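Local coordinates for protein pyrophosphate phosphohydrolase (Thermus thermophilus, PDB 2PRD) that catalyses the magnesium-dependent hydrolysis of inorganic pyrophosphate to two phosphate ions, working as a homohexamer, at residues Phe50-Tyr55 against Gln133-Thr138; Val44-Gln49 against Lys140-Lys145. All blocks are in the same frame, centred on the assembly; numbering follows the deposited sequence.

Contact 1. Residues Phe50-Tyr55 against Gln133-Thr138; sequences FYPGDY and QHFFET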
loop_
_atom_site.group_PDB
_atom_site.type_symbol
_atom_site.label_atom_id
_atom_site.label_comp_id
_atom_site.label_asym_id
_atom_site.label_seq_id
_atom_site.Cartn_x
_atom_site.Cartn_y
_atom_site.Cartn_z
ATOM N N PHE A 50 1.791 11.691 -10.018
ATOM C CA PHE A 50 1.674 10.283 -10.445
ATOM C C PHE A 50 0.825 10.208 -11.704
ATOM O O PHE A 50 0.016 11.109 -11.913
ATOM C CB PHE A 50 1.111 9.434 -9.291
ATOM C CG PHE A 50 -0.229 9.856 -8.793
ATOM C CD1 PHE A 50 -1.358 9.572 -9.550
ATOM C CD2 PHE A 50 -0.357 10.523 -7.588
ATOM C CE1 PHE A 50 -2.605 9.932 -9.101
ATOM C CE2 PHE A 50 -1.609 10.886 -7.140
ATOM C CZ PHE A 50 -2.723 10.642 -7.911
ATOM N N TYR A 51 1.033 9.162 -12.507
ATOM C CA TYR A 51 0.257 8.990 -13.741
ATOM C C TYR A 51 -1.192 8.812 -13.372
ATOM O O TYR A 51 -1.499 7.983 -12.495
ATOM C CB TYR A 51 0.791 7.762 -14.520
ATOM C CG TYR A 51 1.911 8.220 -15.438
ATOM C CD1 TYR A 51 3.170 8.526 -14.951
ATOM C CD2 TYR A 51 1.668 8.382 -16.792
ATOM C CE1 TYR A 51 4.157 9.004 -15.790
ATOM C CE2 TYR A 51 2.638 8.899 -17.652
ATOM C CZ TYR A 51 3.876 9.197 -17.127
ATOM O OH TYR A 51 4.875 9.622 -17.951
ATOM N N PRO A 52 -2.065 9.555 -14.025
ATOM C CA PRO A 52 -3.504 9.497 -13.779
ATOM C C PRO A 52 -4.143 8.238 -14.290
ATOM O O PRO A 52 -5.326 7.925 -14.007
ATOM C CB PRO A 52 -3.948 10.853 -14.339
ATOM C CG PRO A 52 -3.100 10.882 -15.618
ATOM C CD PRO A 52 -1.717 10.550 -15.065
ATOM N N GLY A 53 -3.427 7.394 -15.019
ATOM C CA GLY A 53 -3.997 6.105 -15.508
ATOM C C GLY A 53 -2.777 5.307 -15.907
ATOM O O GLY A 53 -1.717 5.973 -15.878
ATOM N N ASP A 54 -2.913 4.063 -16.278
ATOM C CA ASP A 54 -1.792 3.221 -16.695
ATOM C C ASP A 54 -1.307 3.596 -18.086
ATOM O O ASP A 54 -2.126 3.735 -18.991
ATOM C CB ASP A 54 -2.125 1.683 -16.622
ATOM C CG ASP A 54 -2.723 1.252 -15.341
ATOM O OD1 ASP A 54 -3.956 1.305 -15.178
ATOM O OD2 ASP A 54 -1.969 0.777 -14.438
ATOM N N TYR A 55 -0.007 3.811 -18.229
ATOM C CA TYR A 55 0.575 4.238 -19.487
ATOM C C TYR A 55 1.389 3.195 -20.235
ATOM O O TYR A 55 2.242 2.526 -19.669
ATOM C CB TYR A 55 1.409 5.510 -19.189
ATOM C CG TYR A 55 2.035 6.157 -20.410
ATOM C CD1 TYR A 55 1.273 7.020 -21.197
ATOM C CD2 TYR A 55 3.355 5.957 -20.772
ATOM C CE1 TYR A 55 1.816 7.656 -22.323
ATOM C CE2 TYR A 55 3.912 6.594 -21.858
ATOM C CZ TYR A 55 3.132 7.424 -22.623
ATOM O OH TYR A 55 3.654 8.057 -23.739
ATOM N N GLN A 133 -5.513 16.224 -18.419
ATOM C CA GLN A 133 -4.905 17.376 -19.051
ATOM C C GLN A 133 -3.955 18.114 -18.144
ATOM O O GLN A 133 -2.842 18.528 -18.571
ATOM C CB GLN A 133 -6.072 18.307 -19.488
ATOM C CG GLN A 133 -5.480 19.651 -19.900
ATOM C CD GLN A 133 -6.475 20.392 -20.781
ATOM O OE1 GLN A 133 -7.483 19.768 -21.118
ATOM N NE2 GLN A 133 -6.184 21.639 -21.112
ATOM N N HIS A 134 -4.412 18.335 -16.898
ATOM C CA HIS A 134 -3.540 19.125 -15.972
ATOM C C HIS A 134 -2.262 18.365 -15.708
ATOM O O HIS A 134 -1.185 18.936 -15.483
ATOM C CB HIS A 134 -4.351 19.567 -14.772
ATOM C CG HIS A 134 -3.589 20.136 -13.612
ATOM N ND1 HIS A 134 -3.129 19.316 -12.592
ATOM C CD2 HIS A 134 -3.183 21.348 -13.257
ATOM C CE1 HIS A 134 -2.493 20.023 -11.690
ATOM N NE2 HIS A 134 -2.498 21.290 -12.094
ATOM N N PHE A 135 -2.291 17.032 -15.790
ATOM C CA PHE A 135 -1.081 16.226 -15.546
ATOM C C PHE A 135 -0.041 16.492 -16.603
ATOM O O PHE A 135 1.127 16.853 -16.335
ATOM C CB PHE A 135 -1.404 14.729 -15.412
ATOM C CG PHE A 135 -0.172 13.856 -15.444
ATOM C CD1 PHE A 135 0.573 13.627 -14.323
ATOM C CD2 PHE A 135 0.228 13.267 -16.628
ATOM C CE1 PHE A 135 1.701 12.813 -14.381
ATOM C CE2 PHE A 135 1.342 12.476 -16.726
ATOM C CZ PHE A 135 2.088 12.223 -15.583
ATOM N N PHE A 136 -0.497 16.335 -17.851
ATOM C CA PHE A 136 0.377 16.549 -19.006
ATOM C C PHE A 136 0.827 17.989 -19.080
ATOM O O PHE A 136 1.910 18.251 -19.645
ATOM C CB PHE A 136 -0.229 16.021 -20.320
ATOM C CG PHE A 136 -0.199 14.542 -20.462
ATOM C CD1 PHE A 136 1.019 13.900 -20.651
ATOM C CD2 PHE A 136 -1.334 13.770 -20.346
ATOM C CE1 PHE A 136 1.070 12.501 -20.729
ATOM C CE2 PHE A 136 -1.289 12.383 -20.421
ATOM C CZ PHE A 136 -0.081 11.743 -20.627
ATOM N N GLU A 137 0.096 18.969 -18.545
ATOM C CA GLU A 137 0.570 20.363 -18.621
ATOM C C GLU A 137 1.527 20.772 -17.545
ATOM O O GLU A 137 2.135 21.840 -17.660
ATOM C CB GLU A 137 -0.652 21.302 -18.660
ATOM C CG GLU A 137 -1.335 21.167 -20.016
ATOM C CD GLU A 137 -2.534 22.059 -20.230
ATOM O OE1 GLU A 137 -3.186 22.438 -19.241
ATOM O OE2 GLU A 137 -2.824 22.333 -21.423
ATOM N N THR A 138 1.703 19.971 -16.478
ATOM C CA THR A 138 2.601 20.382 -15.403
ATOM C C THR A 138 3.696 19.380 -15.114
ATOM O O THR A 138 4.677 19.751 -14.434
ATOM C CB THR A 138 1.797 20.583 -14.093
ATOM O OG1 THR A 138 1.053 19.375 -13.806
ATOM C CG2 THR A 138 0.765 21.693 -14.168
#
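The carbonyl oxygen of Phe-50 is met by two ring carbons of Phe-135, with Phe-50 O 3.4 Å from Phe-135 CE1 and 3.5 Å from Phe-135 CD1. It approaches the ring obliquely, and no hydrogen bond joins the two segments. With CG trans to the backbone nitrogen (chi1 168°), the Phe-135 ring leaves helix 126-138 and enters the bend at Phe-50 to Pro-52. There Pro-52 CD sits over one face, 3.7 Å from the ring centroid and only 13° off the normal, the geometry of a CH-pi contact. The same ring turns its edge to the face of Tyr-51 in a tilted edge-to-face pair: the centroids of Tyr-51 and Phe-135 are 4.8 Å apart and the planes meet at 58°. Phe-135 CZ stands over the centre of the Tyr-51 ring, 3.8 Å from both Tyr-51 CE1 and Tyr-51 CZ. Within the helix, Phe-135 CD2 lies 3.9 Å above the ring plane of Phe-136. Tyr-139, predicted to bind substrate, stacks on Phe-135, while Lys-29, likewise predicted, touches Tyr-51. This aromatic cluster packs helix 126-138 on the loop entering strand 54-57, beside the predicted pyrophosphate site of a family I pyrophosphatase, built on an OB-type beta barrel.

Contact 2. Residues Val44-Gln49 against Lys140-Lys145; sequences VLPGAQ and KALEAK. With SO4 (sulfate ion), chain B.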
loop_
_atom_site.group_PDB
_atom_site.type_symbol
_atom_site.label_atom_id
_atom_site.label_comp_id
_atom_site.label_asym_id
_atom_site.label_seq_id
_atom_site.Cartn_x
_atom_site.Cartn_y
_atom_site.Cartn_z
ATOM N N VAL A 44 12.378 9.376 -12.582
ATOM C CA VAL A 44 11.395 9.580 -11.502
ATOM C C VAL A 44 10.854 10.988 -11.719
ATOM O O VAL A 44 11.645 11.907 -11.875
ATOM C CB VAL A 44 12.039 9.428 -10.126
ATOM C CG1 VAL A 44 11.060 9.538 -8.966
ATOM C CG2 VAL A 44 12.735 8.080 -10.020
ATOM N N LEU A 45 9.544 11.137 -11.814
ATOM C CA LEU A 45 8.931 12.469 -12.035
ATOM C C LEU A 45 9.416 13.386 -10.908
ATOM O O LEU A 45 9.367 12.962 -9.759
ATOM C CB LEU A 45 7.421 12.333 -12.034
ATOM C CG LEU A 45 6.690 11.458 -13.016
ATOM C CD1 LEU A 45 5.177 11.550 -12.733
ATOM C CD2 LEU A 45 6.968 11.867 -14.470
ATOM N N PRO A 46 9.829 14.611 -11.275
ATOM C CA PRO A 46 10.355 15.538 -10.302
ATOM C C PRO A 46 9.355 16.203 -9.372
ATOM O O PRO A 46 9.787 16.698 -8.320
ATOM C CB PRO A 46 11.174 16.488 -11.154
ATOM C CG PRO A 46 10.449 16.493 -12.496
ATOM C CD PRO A 46 9.921 15.088 -12.668
ATOM N N GLY A 47 8.079 16.203 -9.737
ATOM C CA GLY A 47 7.065 16.856 -8.915
ATOM C C GLY A 47 6.279 15.872 -8.107
ATOM O O GLY A 47 6.450 14.684 -8.384
ATOM N N ALA A 48 5.471 16.383 -7.162
ATOM C CA ALA A 48 4.716 15.380 -6.348
ATOM C C ALA A 48 3.501 14.961 -7.131
ATOM O O ALA A 48 2.367 15.377 -6.816
ATOM C CB ALA A 48 4.370 16.144 -5.049
ATOM N N GLN A 49 3.709 14.164 -8.176
ATOM C CA GLN A 49 2.712 13.647 -9.067
ATOM C C GLN A 49 2.856 12.178 -9.378
ATOM O O GLN A 49 3.868 11.534 -9.094
ATOM C CB GLN A 49 2.815 14.368 -10.481
ATOM C CG GLN A 49 2.769 15.870 -10.243
ATOM C CD GLN A 49 3.032 16.684 -11.487
ATOM O OE1 GLN A 49 2.105 17.046 -12.211
ATOM N NE2 GLN A 49 4.302 16.989 -11.714
ATOM N N LYS A 140 6.094 18.096 -16.718
ATOM C CA LYS A 140 7.428 18.332 -17.267
ATOM C C LYS A 140 7.908 19.744 -16.972
ATOM O O LYS A 140 8.997 20.166 -17.395
ATOM C CB LYS A 140 7.413 17.989 -18.742
ATOM C CG LYS A 140 7.605 16.537 -19.128
ATOM C CD LYS A 140 7.609 16.422 -20.632
ATOM C CE LYS A 140 7.902 15.079 -21.214
ATOM N NZ LYS A 140 8.191 15.239 -22.693
ATOM N N ALA A 141 7.118 20.428 -16.143
ATOM C CA ALA A 141 7.391 21.780 -15.698
ATOM C C ALA A 141 8.731 21.881 -15.011
ATOM O O ALA A 141 9.392 22.904 -15.320
ATOM C CB ALA A 141 6.241 22.409 -14.934
ATOM N N LEU A 142 9.169 20.948 -14.197
ATOM C CA LEU A 142 10.470 20.977 -13.523
ATOM C C LEU A 142 11.633 20.506 -14.390
ATOM O O LEU A 142 12.806 20.461 -13.980
ATOM C CB LEU A 142 10.391 20.168 -12.209
ATOM C CG LEU A 142 9.377 20.774 -11.225
ATOM C CD1 LEU A 142 9.127 19.972 -10.004
ATOM C CD2 LEU A 142 9.946 22.135 -10.768
ATOM N N GLU A 143 11.317 20.188 -15.633
ATOM C CA GLU A 143 12.267 19.741 -16.628
ATOM C C GLU A 143 12.348 20.674 -17.822
ATOM O O GLU A 143 12.765 20.249 -18.901
ATOM C CB GLU A 143 11.837 18.350 -17.125
ATOM C CG GLU A 143 12.462 17.272 -16.221
ATOM C CD GLU A 143 11.717 15.970 -16.466
ATOM O OE1 GLU A 143 10.782 16.049 -17.281
ATOM O OE2 GLU A 143 12.085 14.964 -15.855
ATOM N N ALA A 144 11.957 21.903 -17.600
ATOM C CA ALA A 144 11.977 22.973 -18.579
ATOM C C ALA A 144 13.429 23.345 -18.917
ATOM O O ALA A 144 13.786 23.520 -20.085
ATOM C CB ALA A 144 11.318 24.236 -18.023
ATOM N N LYS A 145 14.195 23.475 -17.854
ATOM C CA LYS A 145 15.612 23.822 -17.888
ATOM C C LYS A 145 16.416 22.686 -18.511
ATOM O O LYS A 145 17.649 22.739 -18.546
ATOM C CB LYS A 145 16.114 24.067 -16.453
ATOM C CG LYS A 145 16.104 22.801 -15.593
ATOM C CD LYS A 145 16.637 23.088 -14.191
ATOM C CE LYS A 145 16.210 22.007 -13.198
ATOM N NZ LYS A 145 14.717 21.977 -13.056
HETATM S S SO4 B . 7.520 11.221 -21.718
HETATM O O1 SO4 B . 7.877 12.271 -22.728
HETATM O O2 SO4 B . 6.898 11.900 -20.526
HETATM O O3 SO4 B . 6.723 10.046 -22.168
HETATM O O4 SO4 B . 8.865 10.651 -21.278
#
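Apolar packing between Pro-46 and Leu-142 carries the centre of this contact. The two lie side by side, running antiparallel, with Pro-46 CG 3.7 Å from Leu-142 CB. Further along the leucine, CD1 rests against the backbone of the first segment, with Leu-142 CD1 3.7 Å from Pro-46 O and 3.9 Å from Gly-47 CA. Glu-143, its side chain nearly perpendicular to that of Pro-46, adds a van der Waals contact, Glu-143 OE2 lying 3.9 Å from Pro-46 CD. The first segment then turns back through an inverse gamma turn centred on Ala-48, as part of the loop joining strand 38-44 to strand 54-57 in the pyrophosphatase fold. Among charged groups, Glu-143 OE2 forms a salt bridge with Arg-43 NE and may thus help orient Arg-43, a predicted substrate-binding residue. Extended beyond CG, Lys-140 reaches a sulfate, probably from the crystallisation liquor, Lys-140 NZ donating to its O1 at 3.0 Å and also pairing with Glu-98; Tyr-139 OH and Arg-43 NH1 bond this anion too, consistent with a phosphate-binding pocket. Inside 140-145, Lys-145 NZ donates to Leu-142 O at 2.6 Å, tilted 33° from the carbonyl plane; Gln-130 of a second subunit accepts from the same lysine.

How the contacts relate
Along the chain the segments run 44-49, 50-55, 133-138, 140-145, so contact 1 lies within the span bracketed by contact 2; 44-49 runs directly into 50-55, and Tyr-139 alone separates 133-138 from 140-145. Their centres are 12 Å apart, on one side of the chain's centre. Direct bridges exist: Thr-138 OG1 and Gln-49 OE1, 3.0 Å apart, probably share a hydrogen bond, and Leu-45 CD1 packs 4.0 Å from Phe-135 CE1. Contact 1 joins helix 126-138 to the approach of strand 54-57, whereas contact 2 joins the earlier part of that loop to the one following the helix. Both touch the second subunit, which would put the predicted substrate pocket near a hexamer interface.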